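PDB 2QM2: type III effector from Vibrio parahaemolyticus, which is of unknown molecular function but is a putative type III secretion effector of the HopJ family. Local coordinates for residues A35-N40 and C64-F69; Y41-A46 and S120-K125. All coordinates share one frame; numbering follows the deposited sequence. Where two conformers were deposited one is given.

Along the chain the four segments come in the order 35-40, 41-46, 64-69 and 120-125, so the two contacts alternate. Helix 30-40 runs straight into strand 41-43; the helix packs on helix 61-72 in interaction 1, and the strand pairs with strand 122-124 in interaction 2. Their centres lie about 8 Å apart, on the same side of the chain's centre. They touch directly: Phe69 packs against both Tyr41 and Leu122, while Lys125 probably hydrogen-bonds through its backbone N to Asn40 O and through NZ to Glu38 O. The C-terminus is thereby tied to the helical body of this HopJ-family protein.

Interaction 1 (A35-N40 and C64-F69)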
loop_
_atom_site.group_PDB
_atom_site.type_symbol
_atom_site.label_atom_id
_atom_site.label_comp_id
_atom_site.label_asym_id
_atom_site.label_seq_id
_atom_site.Cartn_x
_atom_site.Cartn_y
_atom_site.Cartn_z
ATOM N N ALA A 35 -10.886 13.343 8.806
ATOM C CA ALA A 35 -12.161 13.499 8.098
ATOM C C ALA A 35 -12.247 12.861 6.729
ATOM O O ALA A 35 -13.223 12.151 6.444
ATOM C CB ALA A 35 -12.624 14.967 8.039
ATOM N N VAL A 36 -11.255 13.121 5.873
ATOM C CA VAL A 36 -11.245 12.552 4.551
ATOM C C VAL A 36 -11.331 11.053 4.618
ATOM O O VAL A 36 -12.000 10.457 3.823
ATOM C CB VAL A 36 -9.961 12.889 3.723
ATOM C CG1 VAL A 36 -10.153 12.472 2.275
ATOM C CG2 VAL A 36 -9.747 14.330 3.728
ATOM N N ILE A 37 -10.593 10.451 5.537
ATOM C CA ILE A 37 -10.406 9.053 5.500
ATOM C C ILE A 37 -11.693 8.414 6.021
ATOM O O ILE A 37 -12.107 7.395 5.520
ATOM C CB ILE A 37 -9.206 8.581 6.433
ATOM C CG1 ILE A 37 -7.844 8.844 5.769
ATOM C CG2 ILE A 37 -9.421 7.098 6.870
ATOM C CD1 ILE A 37 -6.622 8.855 6.750
ATOM N N GLU A 38 -12.268 8.987 7.069
ATOM C CA GLU A 38 -13.487 8.439 7.672
ATOM C C GLU A 38 -14.698 8.556 6.705
ATOM O O GLU A 38 -15.502 7.628 6.607
ATOM C CB GLU A 38 -13.756 9.110 9.034
ATOM C CG GLU A 38 -14.386 8.151 10.051
ATOM C CD GLU A 38 -15.887 8.087 9.925
ATOM O OE1 GLU A 38 -16.468 6.987 10.141
ATOM O OE2 GLU A 38 -16.490 9.145 9.606
ATOM N N ASP A 39 -14.777 9.667 5.962
ATOM C CA ASP A 39 -15.802 9.876 4.904
ATOM C C ASP A 39 -15.618 9.003 3.646
ATOM O O ASP A 39 -16.541 8.852 2.858
ATOM C CB ASP A 39 -15.743 11.311 4.379
ATOM C CG ASP A 39 -16.314 12.333 5.320
ATOM O OD1 ASP A 39 -17.109 11.987 6.242
ATOM O OD2 ASP A 39 -15.979 13.521 5.099
ATOM N N ASN A 40 -14.424 8.467 3.430
ATOM C CA ASN A 40 -14.135 7.851 2.132
ATOM C C ASN A 40 -13.729 6.384 2.196
ATOM O O ASN A 40 -13.548 5.732 1.156
ATOM C CB ASN A 40 -13.088 8.674 1.361
ATOM C CG ASN A 40 -13.641 10.013 0.880
ATOM O OD1 ASN A 40 -14.370 10.094 -0.118
ATOM N ND2 ASN A 40 -13.292 11.065 1.585
ATOM N N CYS A 64 -2.263 4.236 11.795
ATOM C CA CYS A 64 -2.723 3.121 11.009
ATOM C C CYS A 64 -3.457 3.679 9.800
ATOM O O CYS A 64 -3.108 3.396 8.606
ATOM C CB CYS A 64 -3.633 2.190 11.818
ATOM S SG CYS A 64 -4.022 0.738 10.893
ATOM N N LYS A 65 -4.434 4.523 10.079
ATOM C CA LYS A 65 -5.207 5.094 8.971
ATOM C C LYS A 65 -4.293 5.881 7.991
ATOM O O LYS A 65 -4.377 5.634 6.801
ATOM C CB LYS A 65 -6.281 5.957 9.528
ATOM C CG LYS A 65 -7.394 5.191 10.233
ATOM C CD LYS A 65 -8.144 6.159 11.136
ATOM C CE LYS A 65 -8.943 5.405 12.188
ATOM N NZ LYS A 65 -10.387 5.439 11.989
ATOM N N ILE A 66 -3.402 6.771 8.465
ATOM C CA ILE A 66 -2.562 7.530 7.488
ATOM C C ILE A 66 -1.700 6.667 6.597
ATOM O O ILE A 66 -1.741 6.818 5.405
ATOM C CB ILE A 66 -1.751 8.653 8.118
ATOM C CG1 ILE A 66 -2.734 9.760 8.547
ATOM C CG2 ILE A 66 -0.680 9.258 7.058
ATOM C CD1 ILE A 66 -2.306 10.543 9.765
ATOM N N PHE A 67 -0.923 5.735 7.175
ATOM C CA PHE A 67 -0.160 4.862 6.339
ATOM C C PHE A 67 -0.995 4.083 5.343
ATOM O O PHE A 67 -0.602 4.010 4.195
ATOM C CB PHE A 67 0.725 3.925 7.170
ATOM C CG PHE A 67 1.665 4.653 8.061
ATOM C CD1 PHE A 67 1.673 4.417 9.423
ATOM C CD2 PHE A 67 2.541 5.612 7.529
ATOM C CE1 PHE A 67 2.562 5.133 10.269
ATOM C CE2 PHE A 67 3.424 6.315 8.347
ATOM C CZ PHE A 67 3.444 6.052 9.730
ATOM N N ALA A 68 -2.108 3.470 5.759
ATOM C CA ALA A 68 -2.925 2.732 4.807
ATOM C C ALA A 68 -3.470 3.694 3.737
ATOM O O ALA A 68 -3.533 3.362 2.553
ATOM C CB ALA A 68 -4.101 2.004 5.525
ATOM N N PHE A 69 -3.859 4.892 4.154
ATOM C CA PHE A 69 -4.357 5.877 3.214
ATOM C C PHE A 69 -3.248 6.348 2.195
ATOM O O PHE A 69 -3.537 6.630 1.011
ATOM C CB PHE A 69 -4.919 7.050 4.036
ATOM C CG PHE A 69 -5.366 8.231 3.222
ATOM C CD1 PHE A 69 -6.639 8.281 2.683
ATOM C CD2 PHE A 69 -4.516 9.322 3.028
ATOM C CE1 PHE A 69 -7.067 9.402 1.900
ATOM C CE2 PHE A 69 -4.928 10.458 2.282
ATOM C CZ PHE A 69 -6.202 10.489 1.695
#
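Val36 makes a light contact with helix 61-72, its CG1 lying 4.4 Å from CE1 of Phe69 and set obliquely to the ring. Leu14 and Phe17 of helix 14-23 also touch Val36, and Leu14 and Leu18 reach Phe69, so a third helix backs this side of the contact.

Ile37 does most of the work. With CG1 anti to its own carbonyl carbon (chi1 -78°) and CD1 extended beyond it, the side chain reaches across to helix 61-72. CG1 lies 3.4 Å from CD1 of Phe69, while CD1 goes deeper and sits 3.7 Å from Phe69 CB. The same methyl touches the preceding turn, 4.0 Å from Lys65 CB, and comes within 4.4 Å of CG1 in Ile66. One isoleucine thus spans a full turn of the opposite helix. Phe69 turns its ring to meet it by placing CG anti to the backbone N (chi1 175°).

This is a buried helix-helix contact in the HopJ-family fold, the axes of the two short segments crossing at 73° with a closest approach of 10.7 Å. No hydrogen bond joins the segments, and the contact is largely apolar. Lys65, beside Ile37, also makes a cation-pi contact with Phe43.

In the conformer given, the Asn40 amide turns back so that ND2 donates to Val36 O at 2.7 Å, in the carbonyl plane on a lone pair. Met12 O takes a further bond from ND2, and Lys11 NZ bonds to OD1.

Interaction 2 (Y41-A46 and S120-K125); sequences YDFTPA and SALTAK
Tyr41 and Leu122 both hold CG anti to their carbonyl carbons (chi1 -61° and -64°), which lays Leu122 CD1 over one face of the tyrosine ring while CD2 of the leucine approaches Tyr41 CB. Phe43 has CG anti to its backbone N instead, and its ring edge meets the same CD2 atom, 4.0 Å from Phe43 CD2. These side chains belong to a short, weakly bonded antiparallel pairing of strand 41-43 with the C-terminal strand 122-124.

Its backbone is held from Asp42 N to Thr123 O at 2.8 Å, with a weak return bond from Thr123 N to Asp42 O. Beyond the strand, Thr44 N donates to Ala121 O at 2.7 Å, the donor tilted 21° from the carbonyl plane. Ala46 then closes this end by setting its CB 3.9 Å from Ala121 CB.

Helix 61-72 packs against the pairing: its Phe69 touches Leu122, and Asn73 just beyond it bonds to Tyr41 OH. Ser120, Thr123 and Ala124 also pack on the second subunit, and Ala121 N is hydrogen-bonded to a glycerol, probably from the crystallisation liquor.

At the chain terminus, in the conformer given, Lys125 crosses Asp42 at roughly a right angle. Its NZ bonds to Glu38 O, and the aliphatic chain on the way there places CE 3.8 Å from Tyr41 O.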
loop_
_atom_site.group_PDB
_atom_site.type_symbol
_atom_site.label_atom_id
_atom_site.label_comp_id
_atom_site.label_asym_id
_atom_site.label_seq_id
_atom_site.Cartn_x
_atom_site.Cartn_y
_atom_site.Cartn_z
ATOM N N TYR A 41 -13.605 5.861 3.411
ATOM C CA TYR A 41 -13.151 4.489 3.591
ATOM C C TYR A 41 -13.830 3.794 4.756
ATOM O O TYR A 41 -14.232 4.438 5.743
ATOM C CB TYR A 41 -11.684 4.505 3.894
ATOM C CG TYR A 41 -10.824 5.090 2.825
ATOM C CD1 TYR A 41 -10.370 6.388 2.918
ATOM C CD2 TYR A 41 -10.460 4.338 1.694
ATOM C CE1 TYR A 41 -9.578 6.934 1.936
ATOM C CE2 TYR A 41 -9.680 4.876 0.706
ATOM C CZ TYR A 41 -9.227 6.171 0.836
ATOM O OH TYR A 41 -8.428 6.723 -0.138
ATOM N N ASP A 42 -13.914 2.473 4.677
ATOM C CA ASP A 42 -14.250 1.665 5.850
ATOM C C ASP A 42 -12.982 1.215 6.560
ATOM O O ASP A 42 -12.106 0.628 5.947
ATOM C CB ASP A 42 -15.120 0.449 5.481
ATOM C CG ASP A 42 -16.476 0.855 4.980
ATOM O OD1 ASP A 42 -17.105 1.685 5.659
ATOM O OD2 ASP A 42 -16.899 0.355 3.913
ATOM N N PHE A 43 -12.902 1.498 7.851
ATOM C CA PHE A 43 -11.701 1.211 8.642
ATOM C C PHE A 43 -11.836 -0.107 9.337
ATOM O O PHE A 43 -12.878 -0.417 9.951
ATOM C CB PHE A 43 -11.461 2.287 9.698
ATOM C CG PHE A 43 -10.372 1.945 10.700
ATOM C CD1 PHE A 43 -10.684 1.801 12.059
ATOM C CD2 PHE A 43 -9.035 1.797 10.287
ATOM C CE1 PHE A 43 -9.662 1.517 12.997
ATOM C CE2 PHE A 43 -8.015 1.514 11.208
ATOM C CZ PHE A 43 -8.311 1.381 12.547
ATOM N N THR A 44 -10.752 -0.867 9.283
ATOM C CA THR A 44 -10.742 -2.144 9.921
ATOM C C THR A 44 -9.426 -2.234 10.679
ATOM O O THR A 44 -8.375 -2.245 10.065
ATOM C CB THR A 44 -10.987 -3.270 8.854
ATOM O OG1 THR A 44 -11.039 -4.538 9.491
ATOM C CG2 THR A 44 -9.893 -3.297 7.811
ATOM N N PRO A 45 -9.477 -2.221 12.032
ATOM C CA PRO A 45 -8.245 -2.278 12.845
ATOM C C PRO A 45 -7.261 -3.360 12.383
ATOM O O PRO A 45 -7.619 -4.530 12.309
ATOM C CB PRO A 45 -8.767 -2.597 14.249
ATOM C CG PRO A 45 -10.119 -1.953 14.265
ATOM C CD PRO A 45 -10.682 -2.153 12.885
ATOM N N ALA A 46 -6.027 -2.958 12.108
ATOM C CA ALA A 46 -5.002 -3.882 11.624
ATOM C C ALA A 46 -3.692 -3.712 12.397
ATOM O O ALA A 46 -3.326 -2.606 12.729
ATOM C CB ALA A 46 -4.776 -3.668 10.111
ATOM N N SER A 120 -5.504 -5.582 5.704
ATOM C CA SER A 120 -5.901 -4.315 5.146
ATOM C C SER A 120 -6.546 -3.440 6.233
ATOM O O SER A 120 -7.462 -3.907 6.948
ATOM C CB SER A 120 -6.856 -4.559 4.002
ATOM O OG SER A 120 -7.466 -3.331 3.637
ATOM N N ALA A 121 -6.058 -2.208 6.400
ATOM C CA ALA A 121 -6.710 -1.333 7.386
ATOM C C ALA A 121 -7.876 -0.527 6.800
ATOM O O ALA A 121 -8.854 -0.208 7.500
ATOM C CB ALA A 121 -5.728 -0.425 8.072
ATOM N N LEU A 122 -7.766 -0.209 5.521
ATOM C CA LEU A 122 -8.746 0.585 4.851
ATOM C C LEU A 122 -9.243 -0.054 3.560
ATOM O O LEU A 122 -8.564 -0.880 2.924
ATOM C CB LEU A 122 -8.203 1.984 4.527
ATOM C CG LEU A 122 -7.810 2.944 5.643
ATOM C CD1 LEU A 122 -7.073 4.238 5.017
ATOM C CD2 LEU A 122 -8.931 3.284 6.540
ATOM N N THR A 123 -10.424 0.383 3.167
ATOM C CA THR A 123 -11.001 -0.093 1.974
ATOM C C THR A 123 -11.944 1.011 1.531
ATOM O O THR A 123 -12.654 1.589 2.356
ATOM C CB THR A 123 -11.673 -1.510 2.219
ATOM O OG1 THR A 123 -11.781 -2.234 0.995
ATOM C CG2 THR A 123 -13.018 -1.446 2.905
ATOM N N ALA A 124 -11.919 1.332 0.235
ATOM C CA ALA A 124 -12.696 2.461 -0.275
ATOM C C ALA A 124 -14.173 2.190 -0.102
ATOM O O ALA A 124 -14.615 1.051 -0.256
ATOM C CB ALA A 124 -12.346 2.759 -1.730
ATOM N N LYS A 125 -14.937 3.218 0.264
ATOM C CA LYS A 125 -16.393 3.071 0.290
ATOM C C LYS A 125 -16.915 3.000 -1.163
ATOM O O LYS A 125 -17.899 2.305 -1.474
ATOM C CB LYS A 125 -17.067 4.222 1.028
ATOM C CG LYS A 125 -17.004 4.163 2.544
ATOM C CD LYS A 125 -17.932 5.219 3.106
ATOM C CE LYS A 125 -17.695 5.448 4.589
ATOM N NZ LYS A 125 -17.921 6.902 4.920
ATOM O OXT LYS A 125 -16.320 3.642 -2.057
#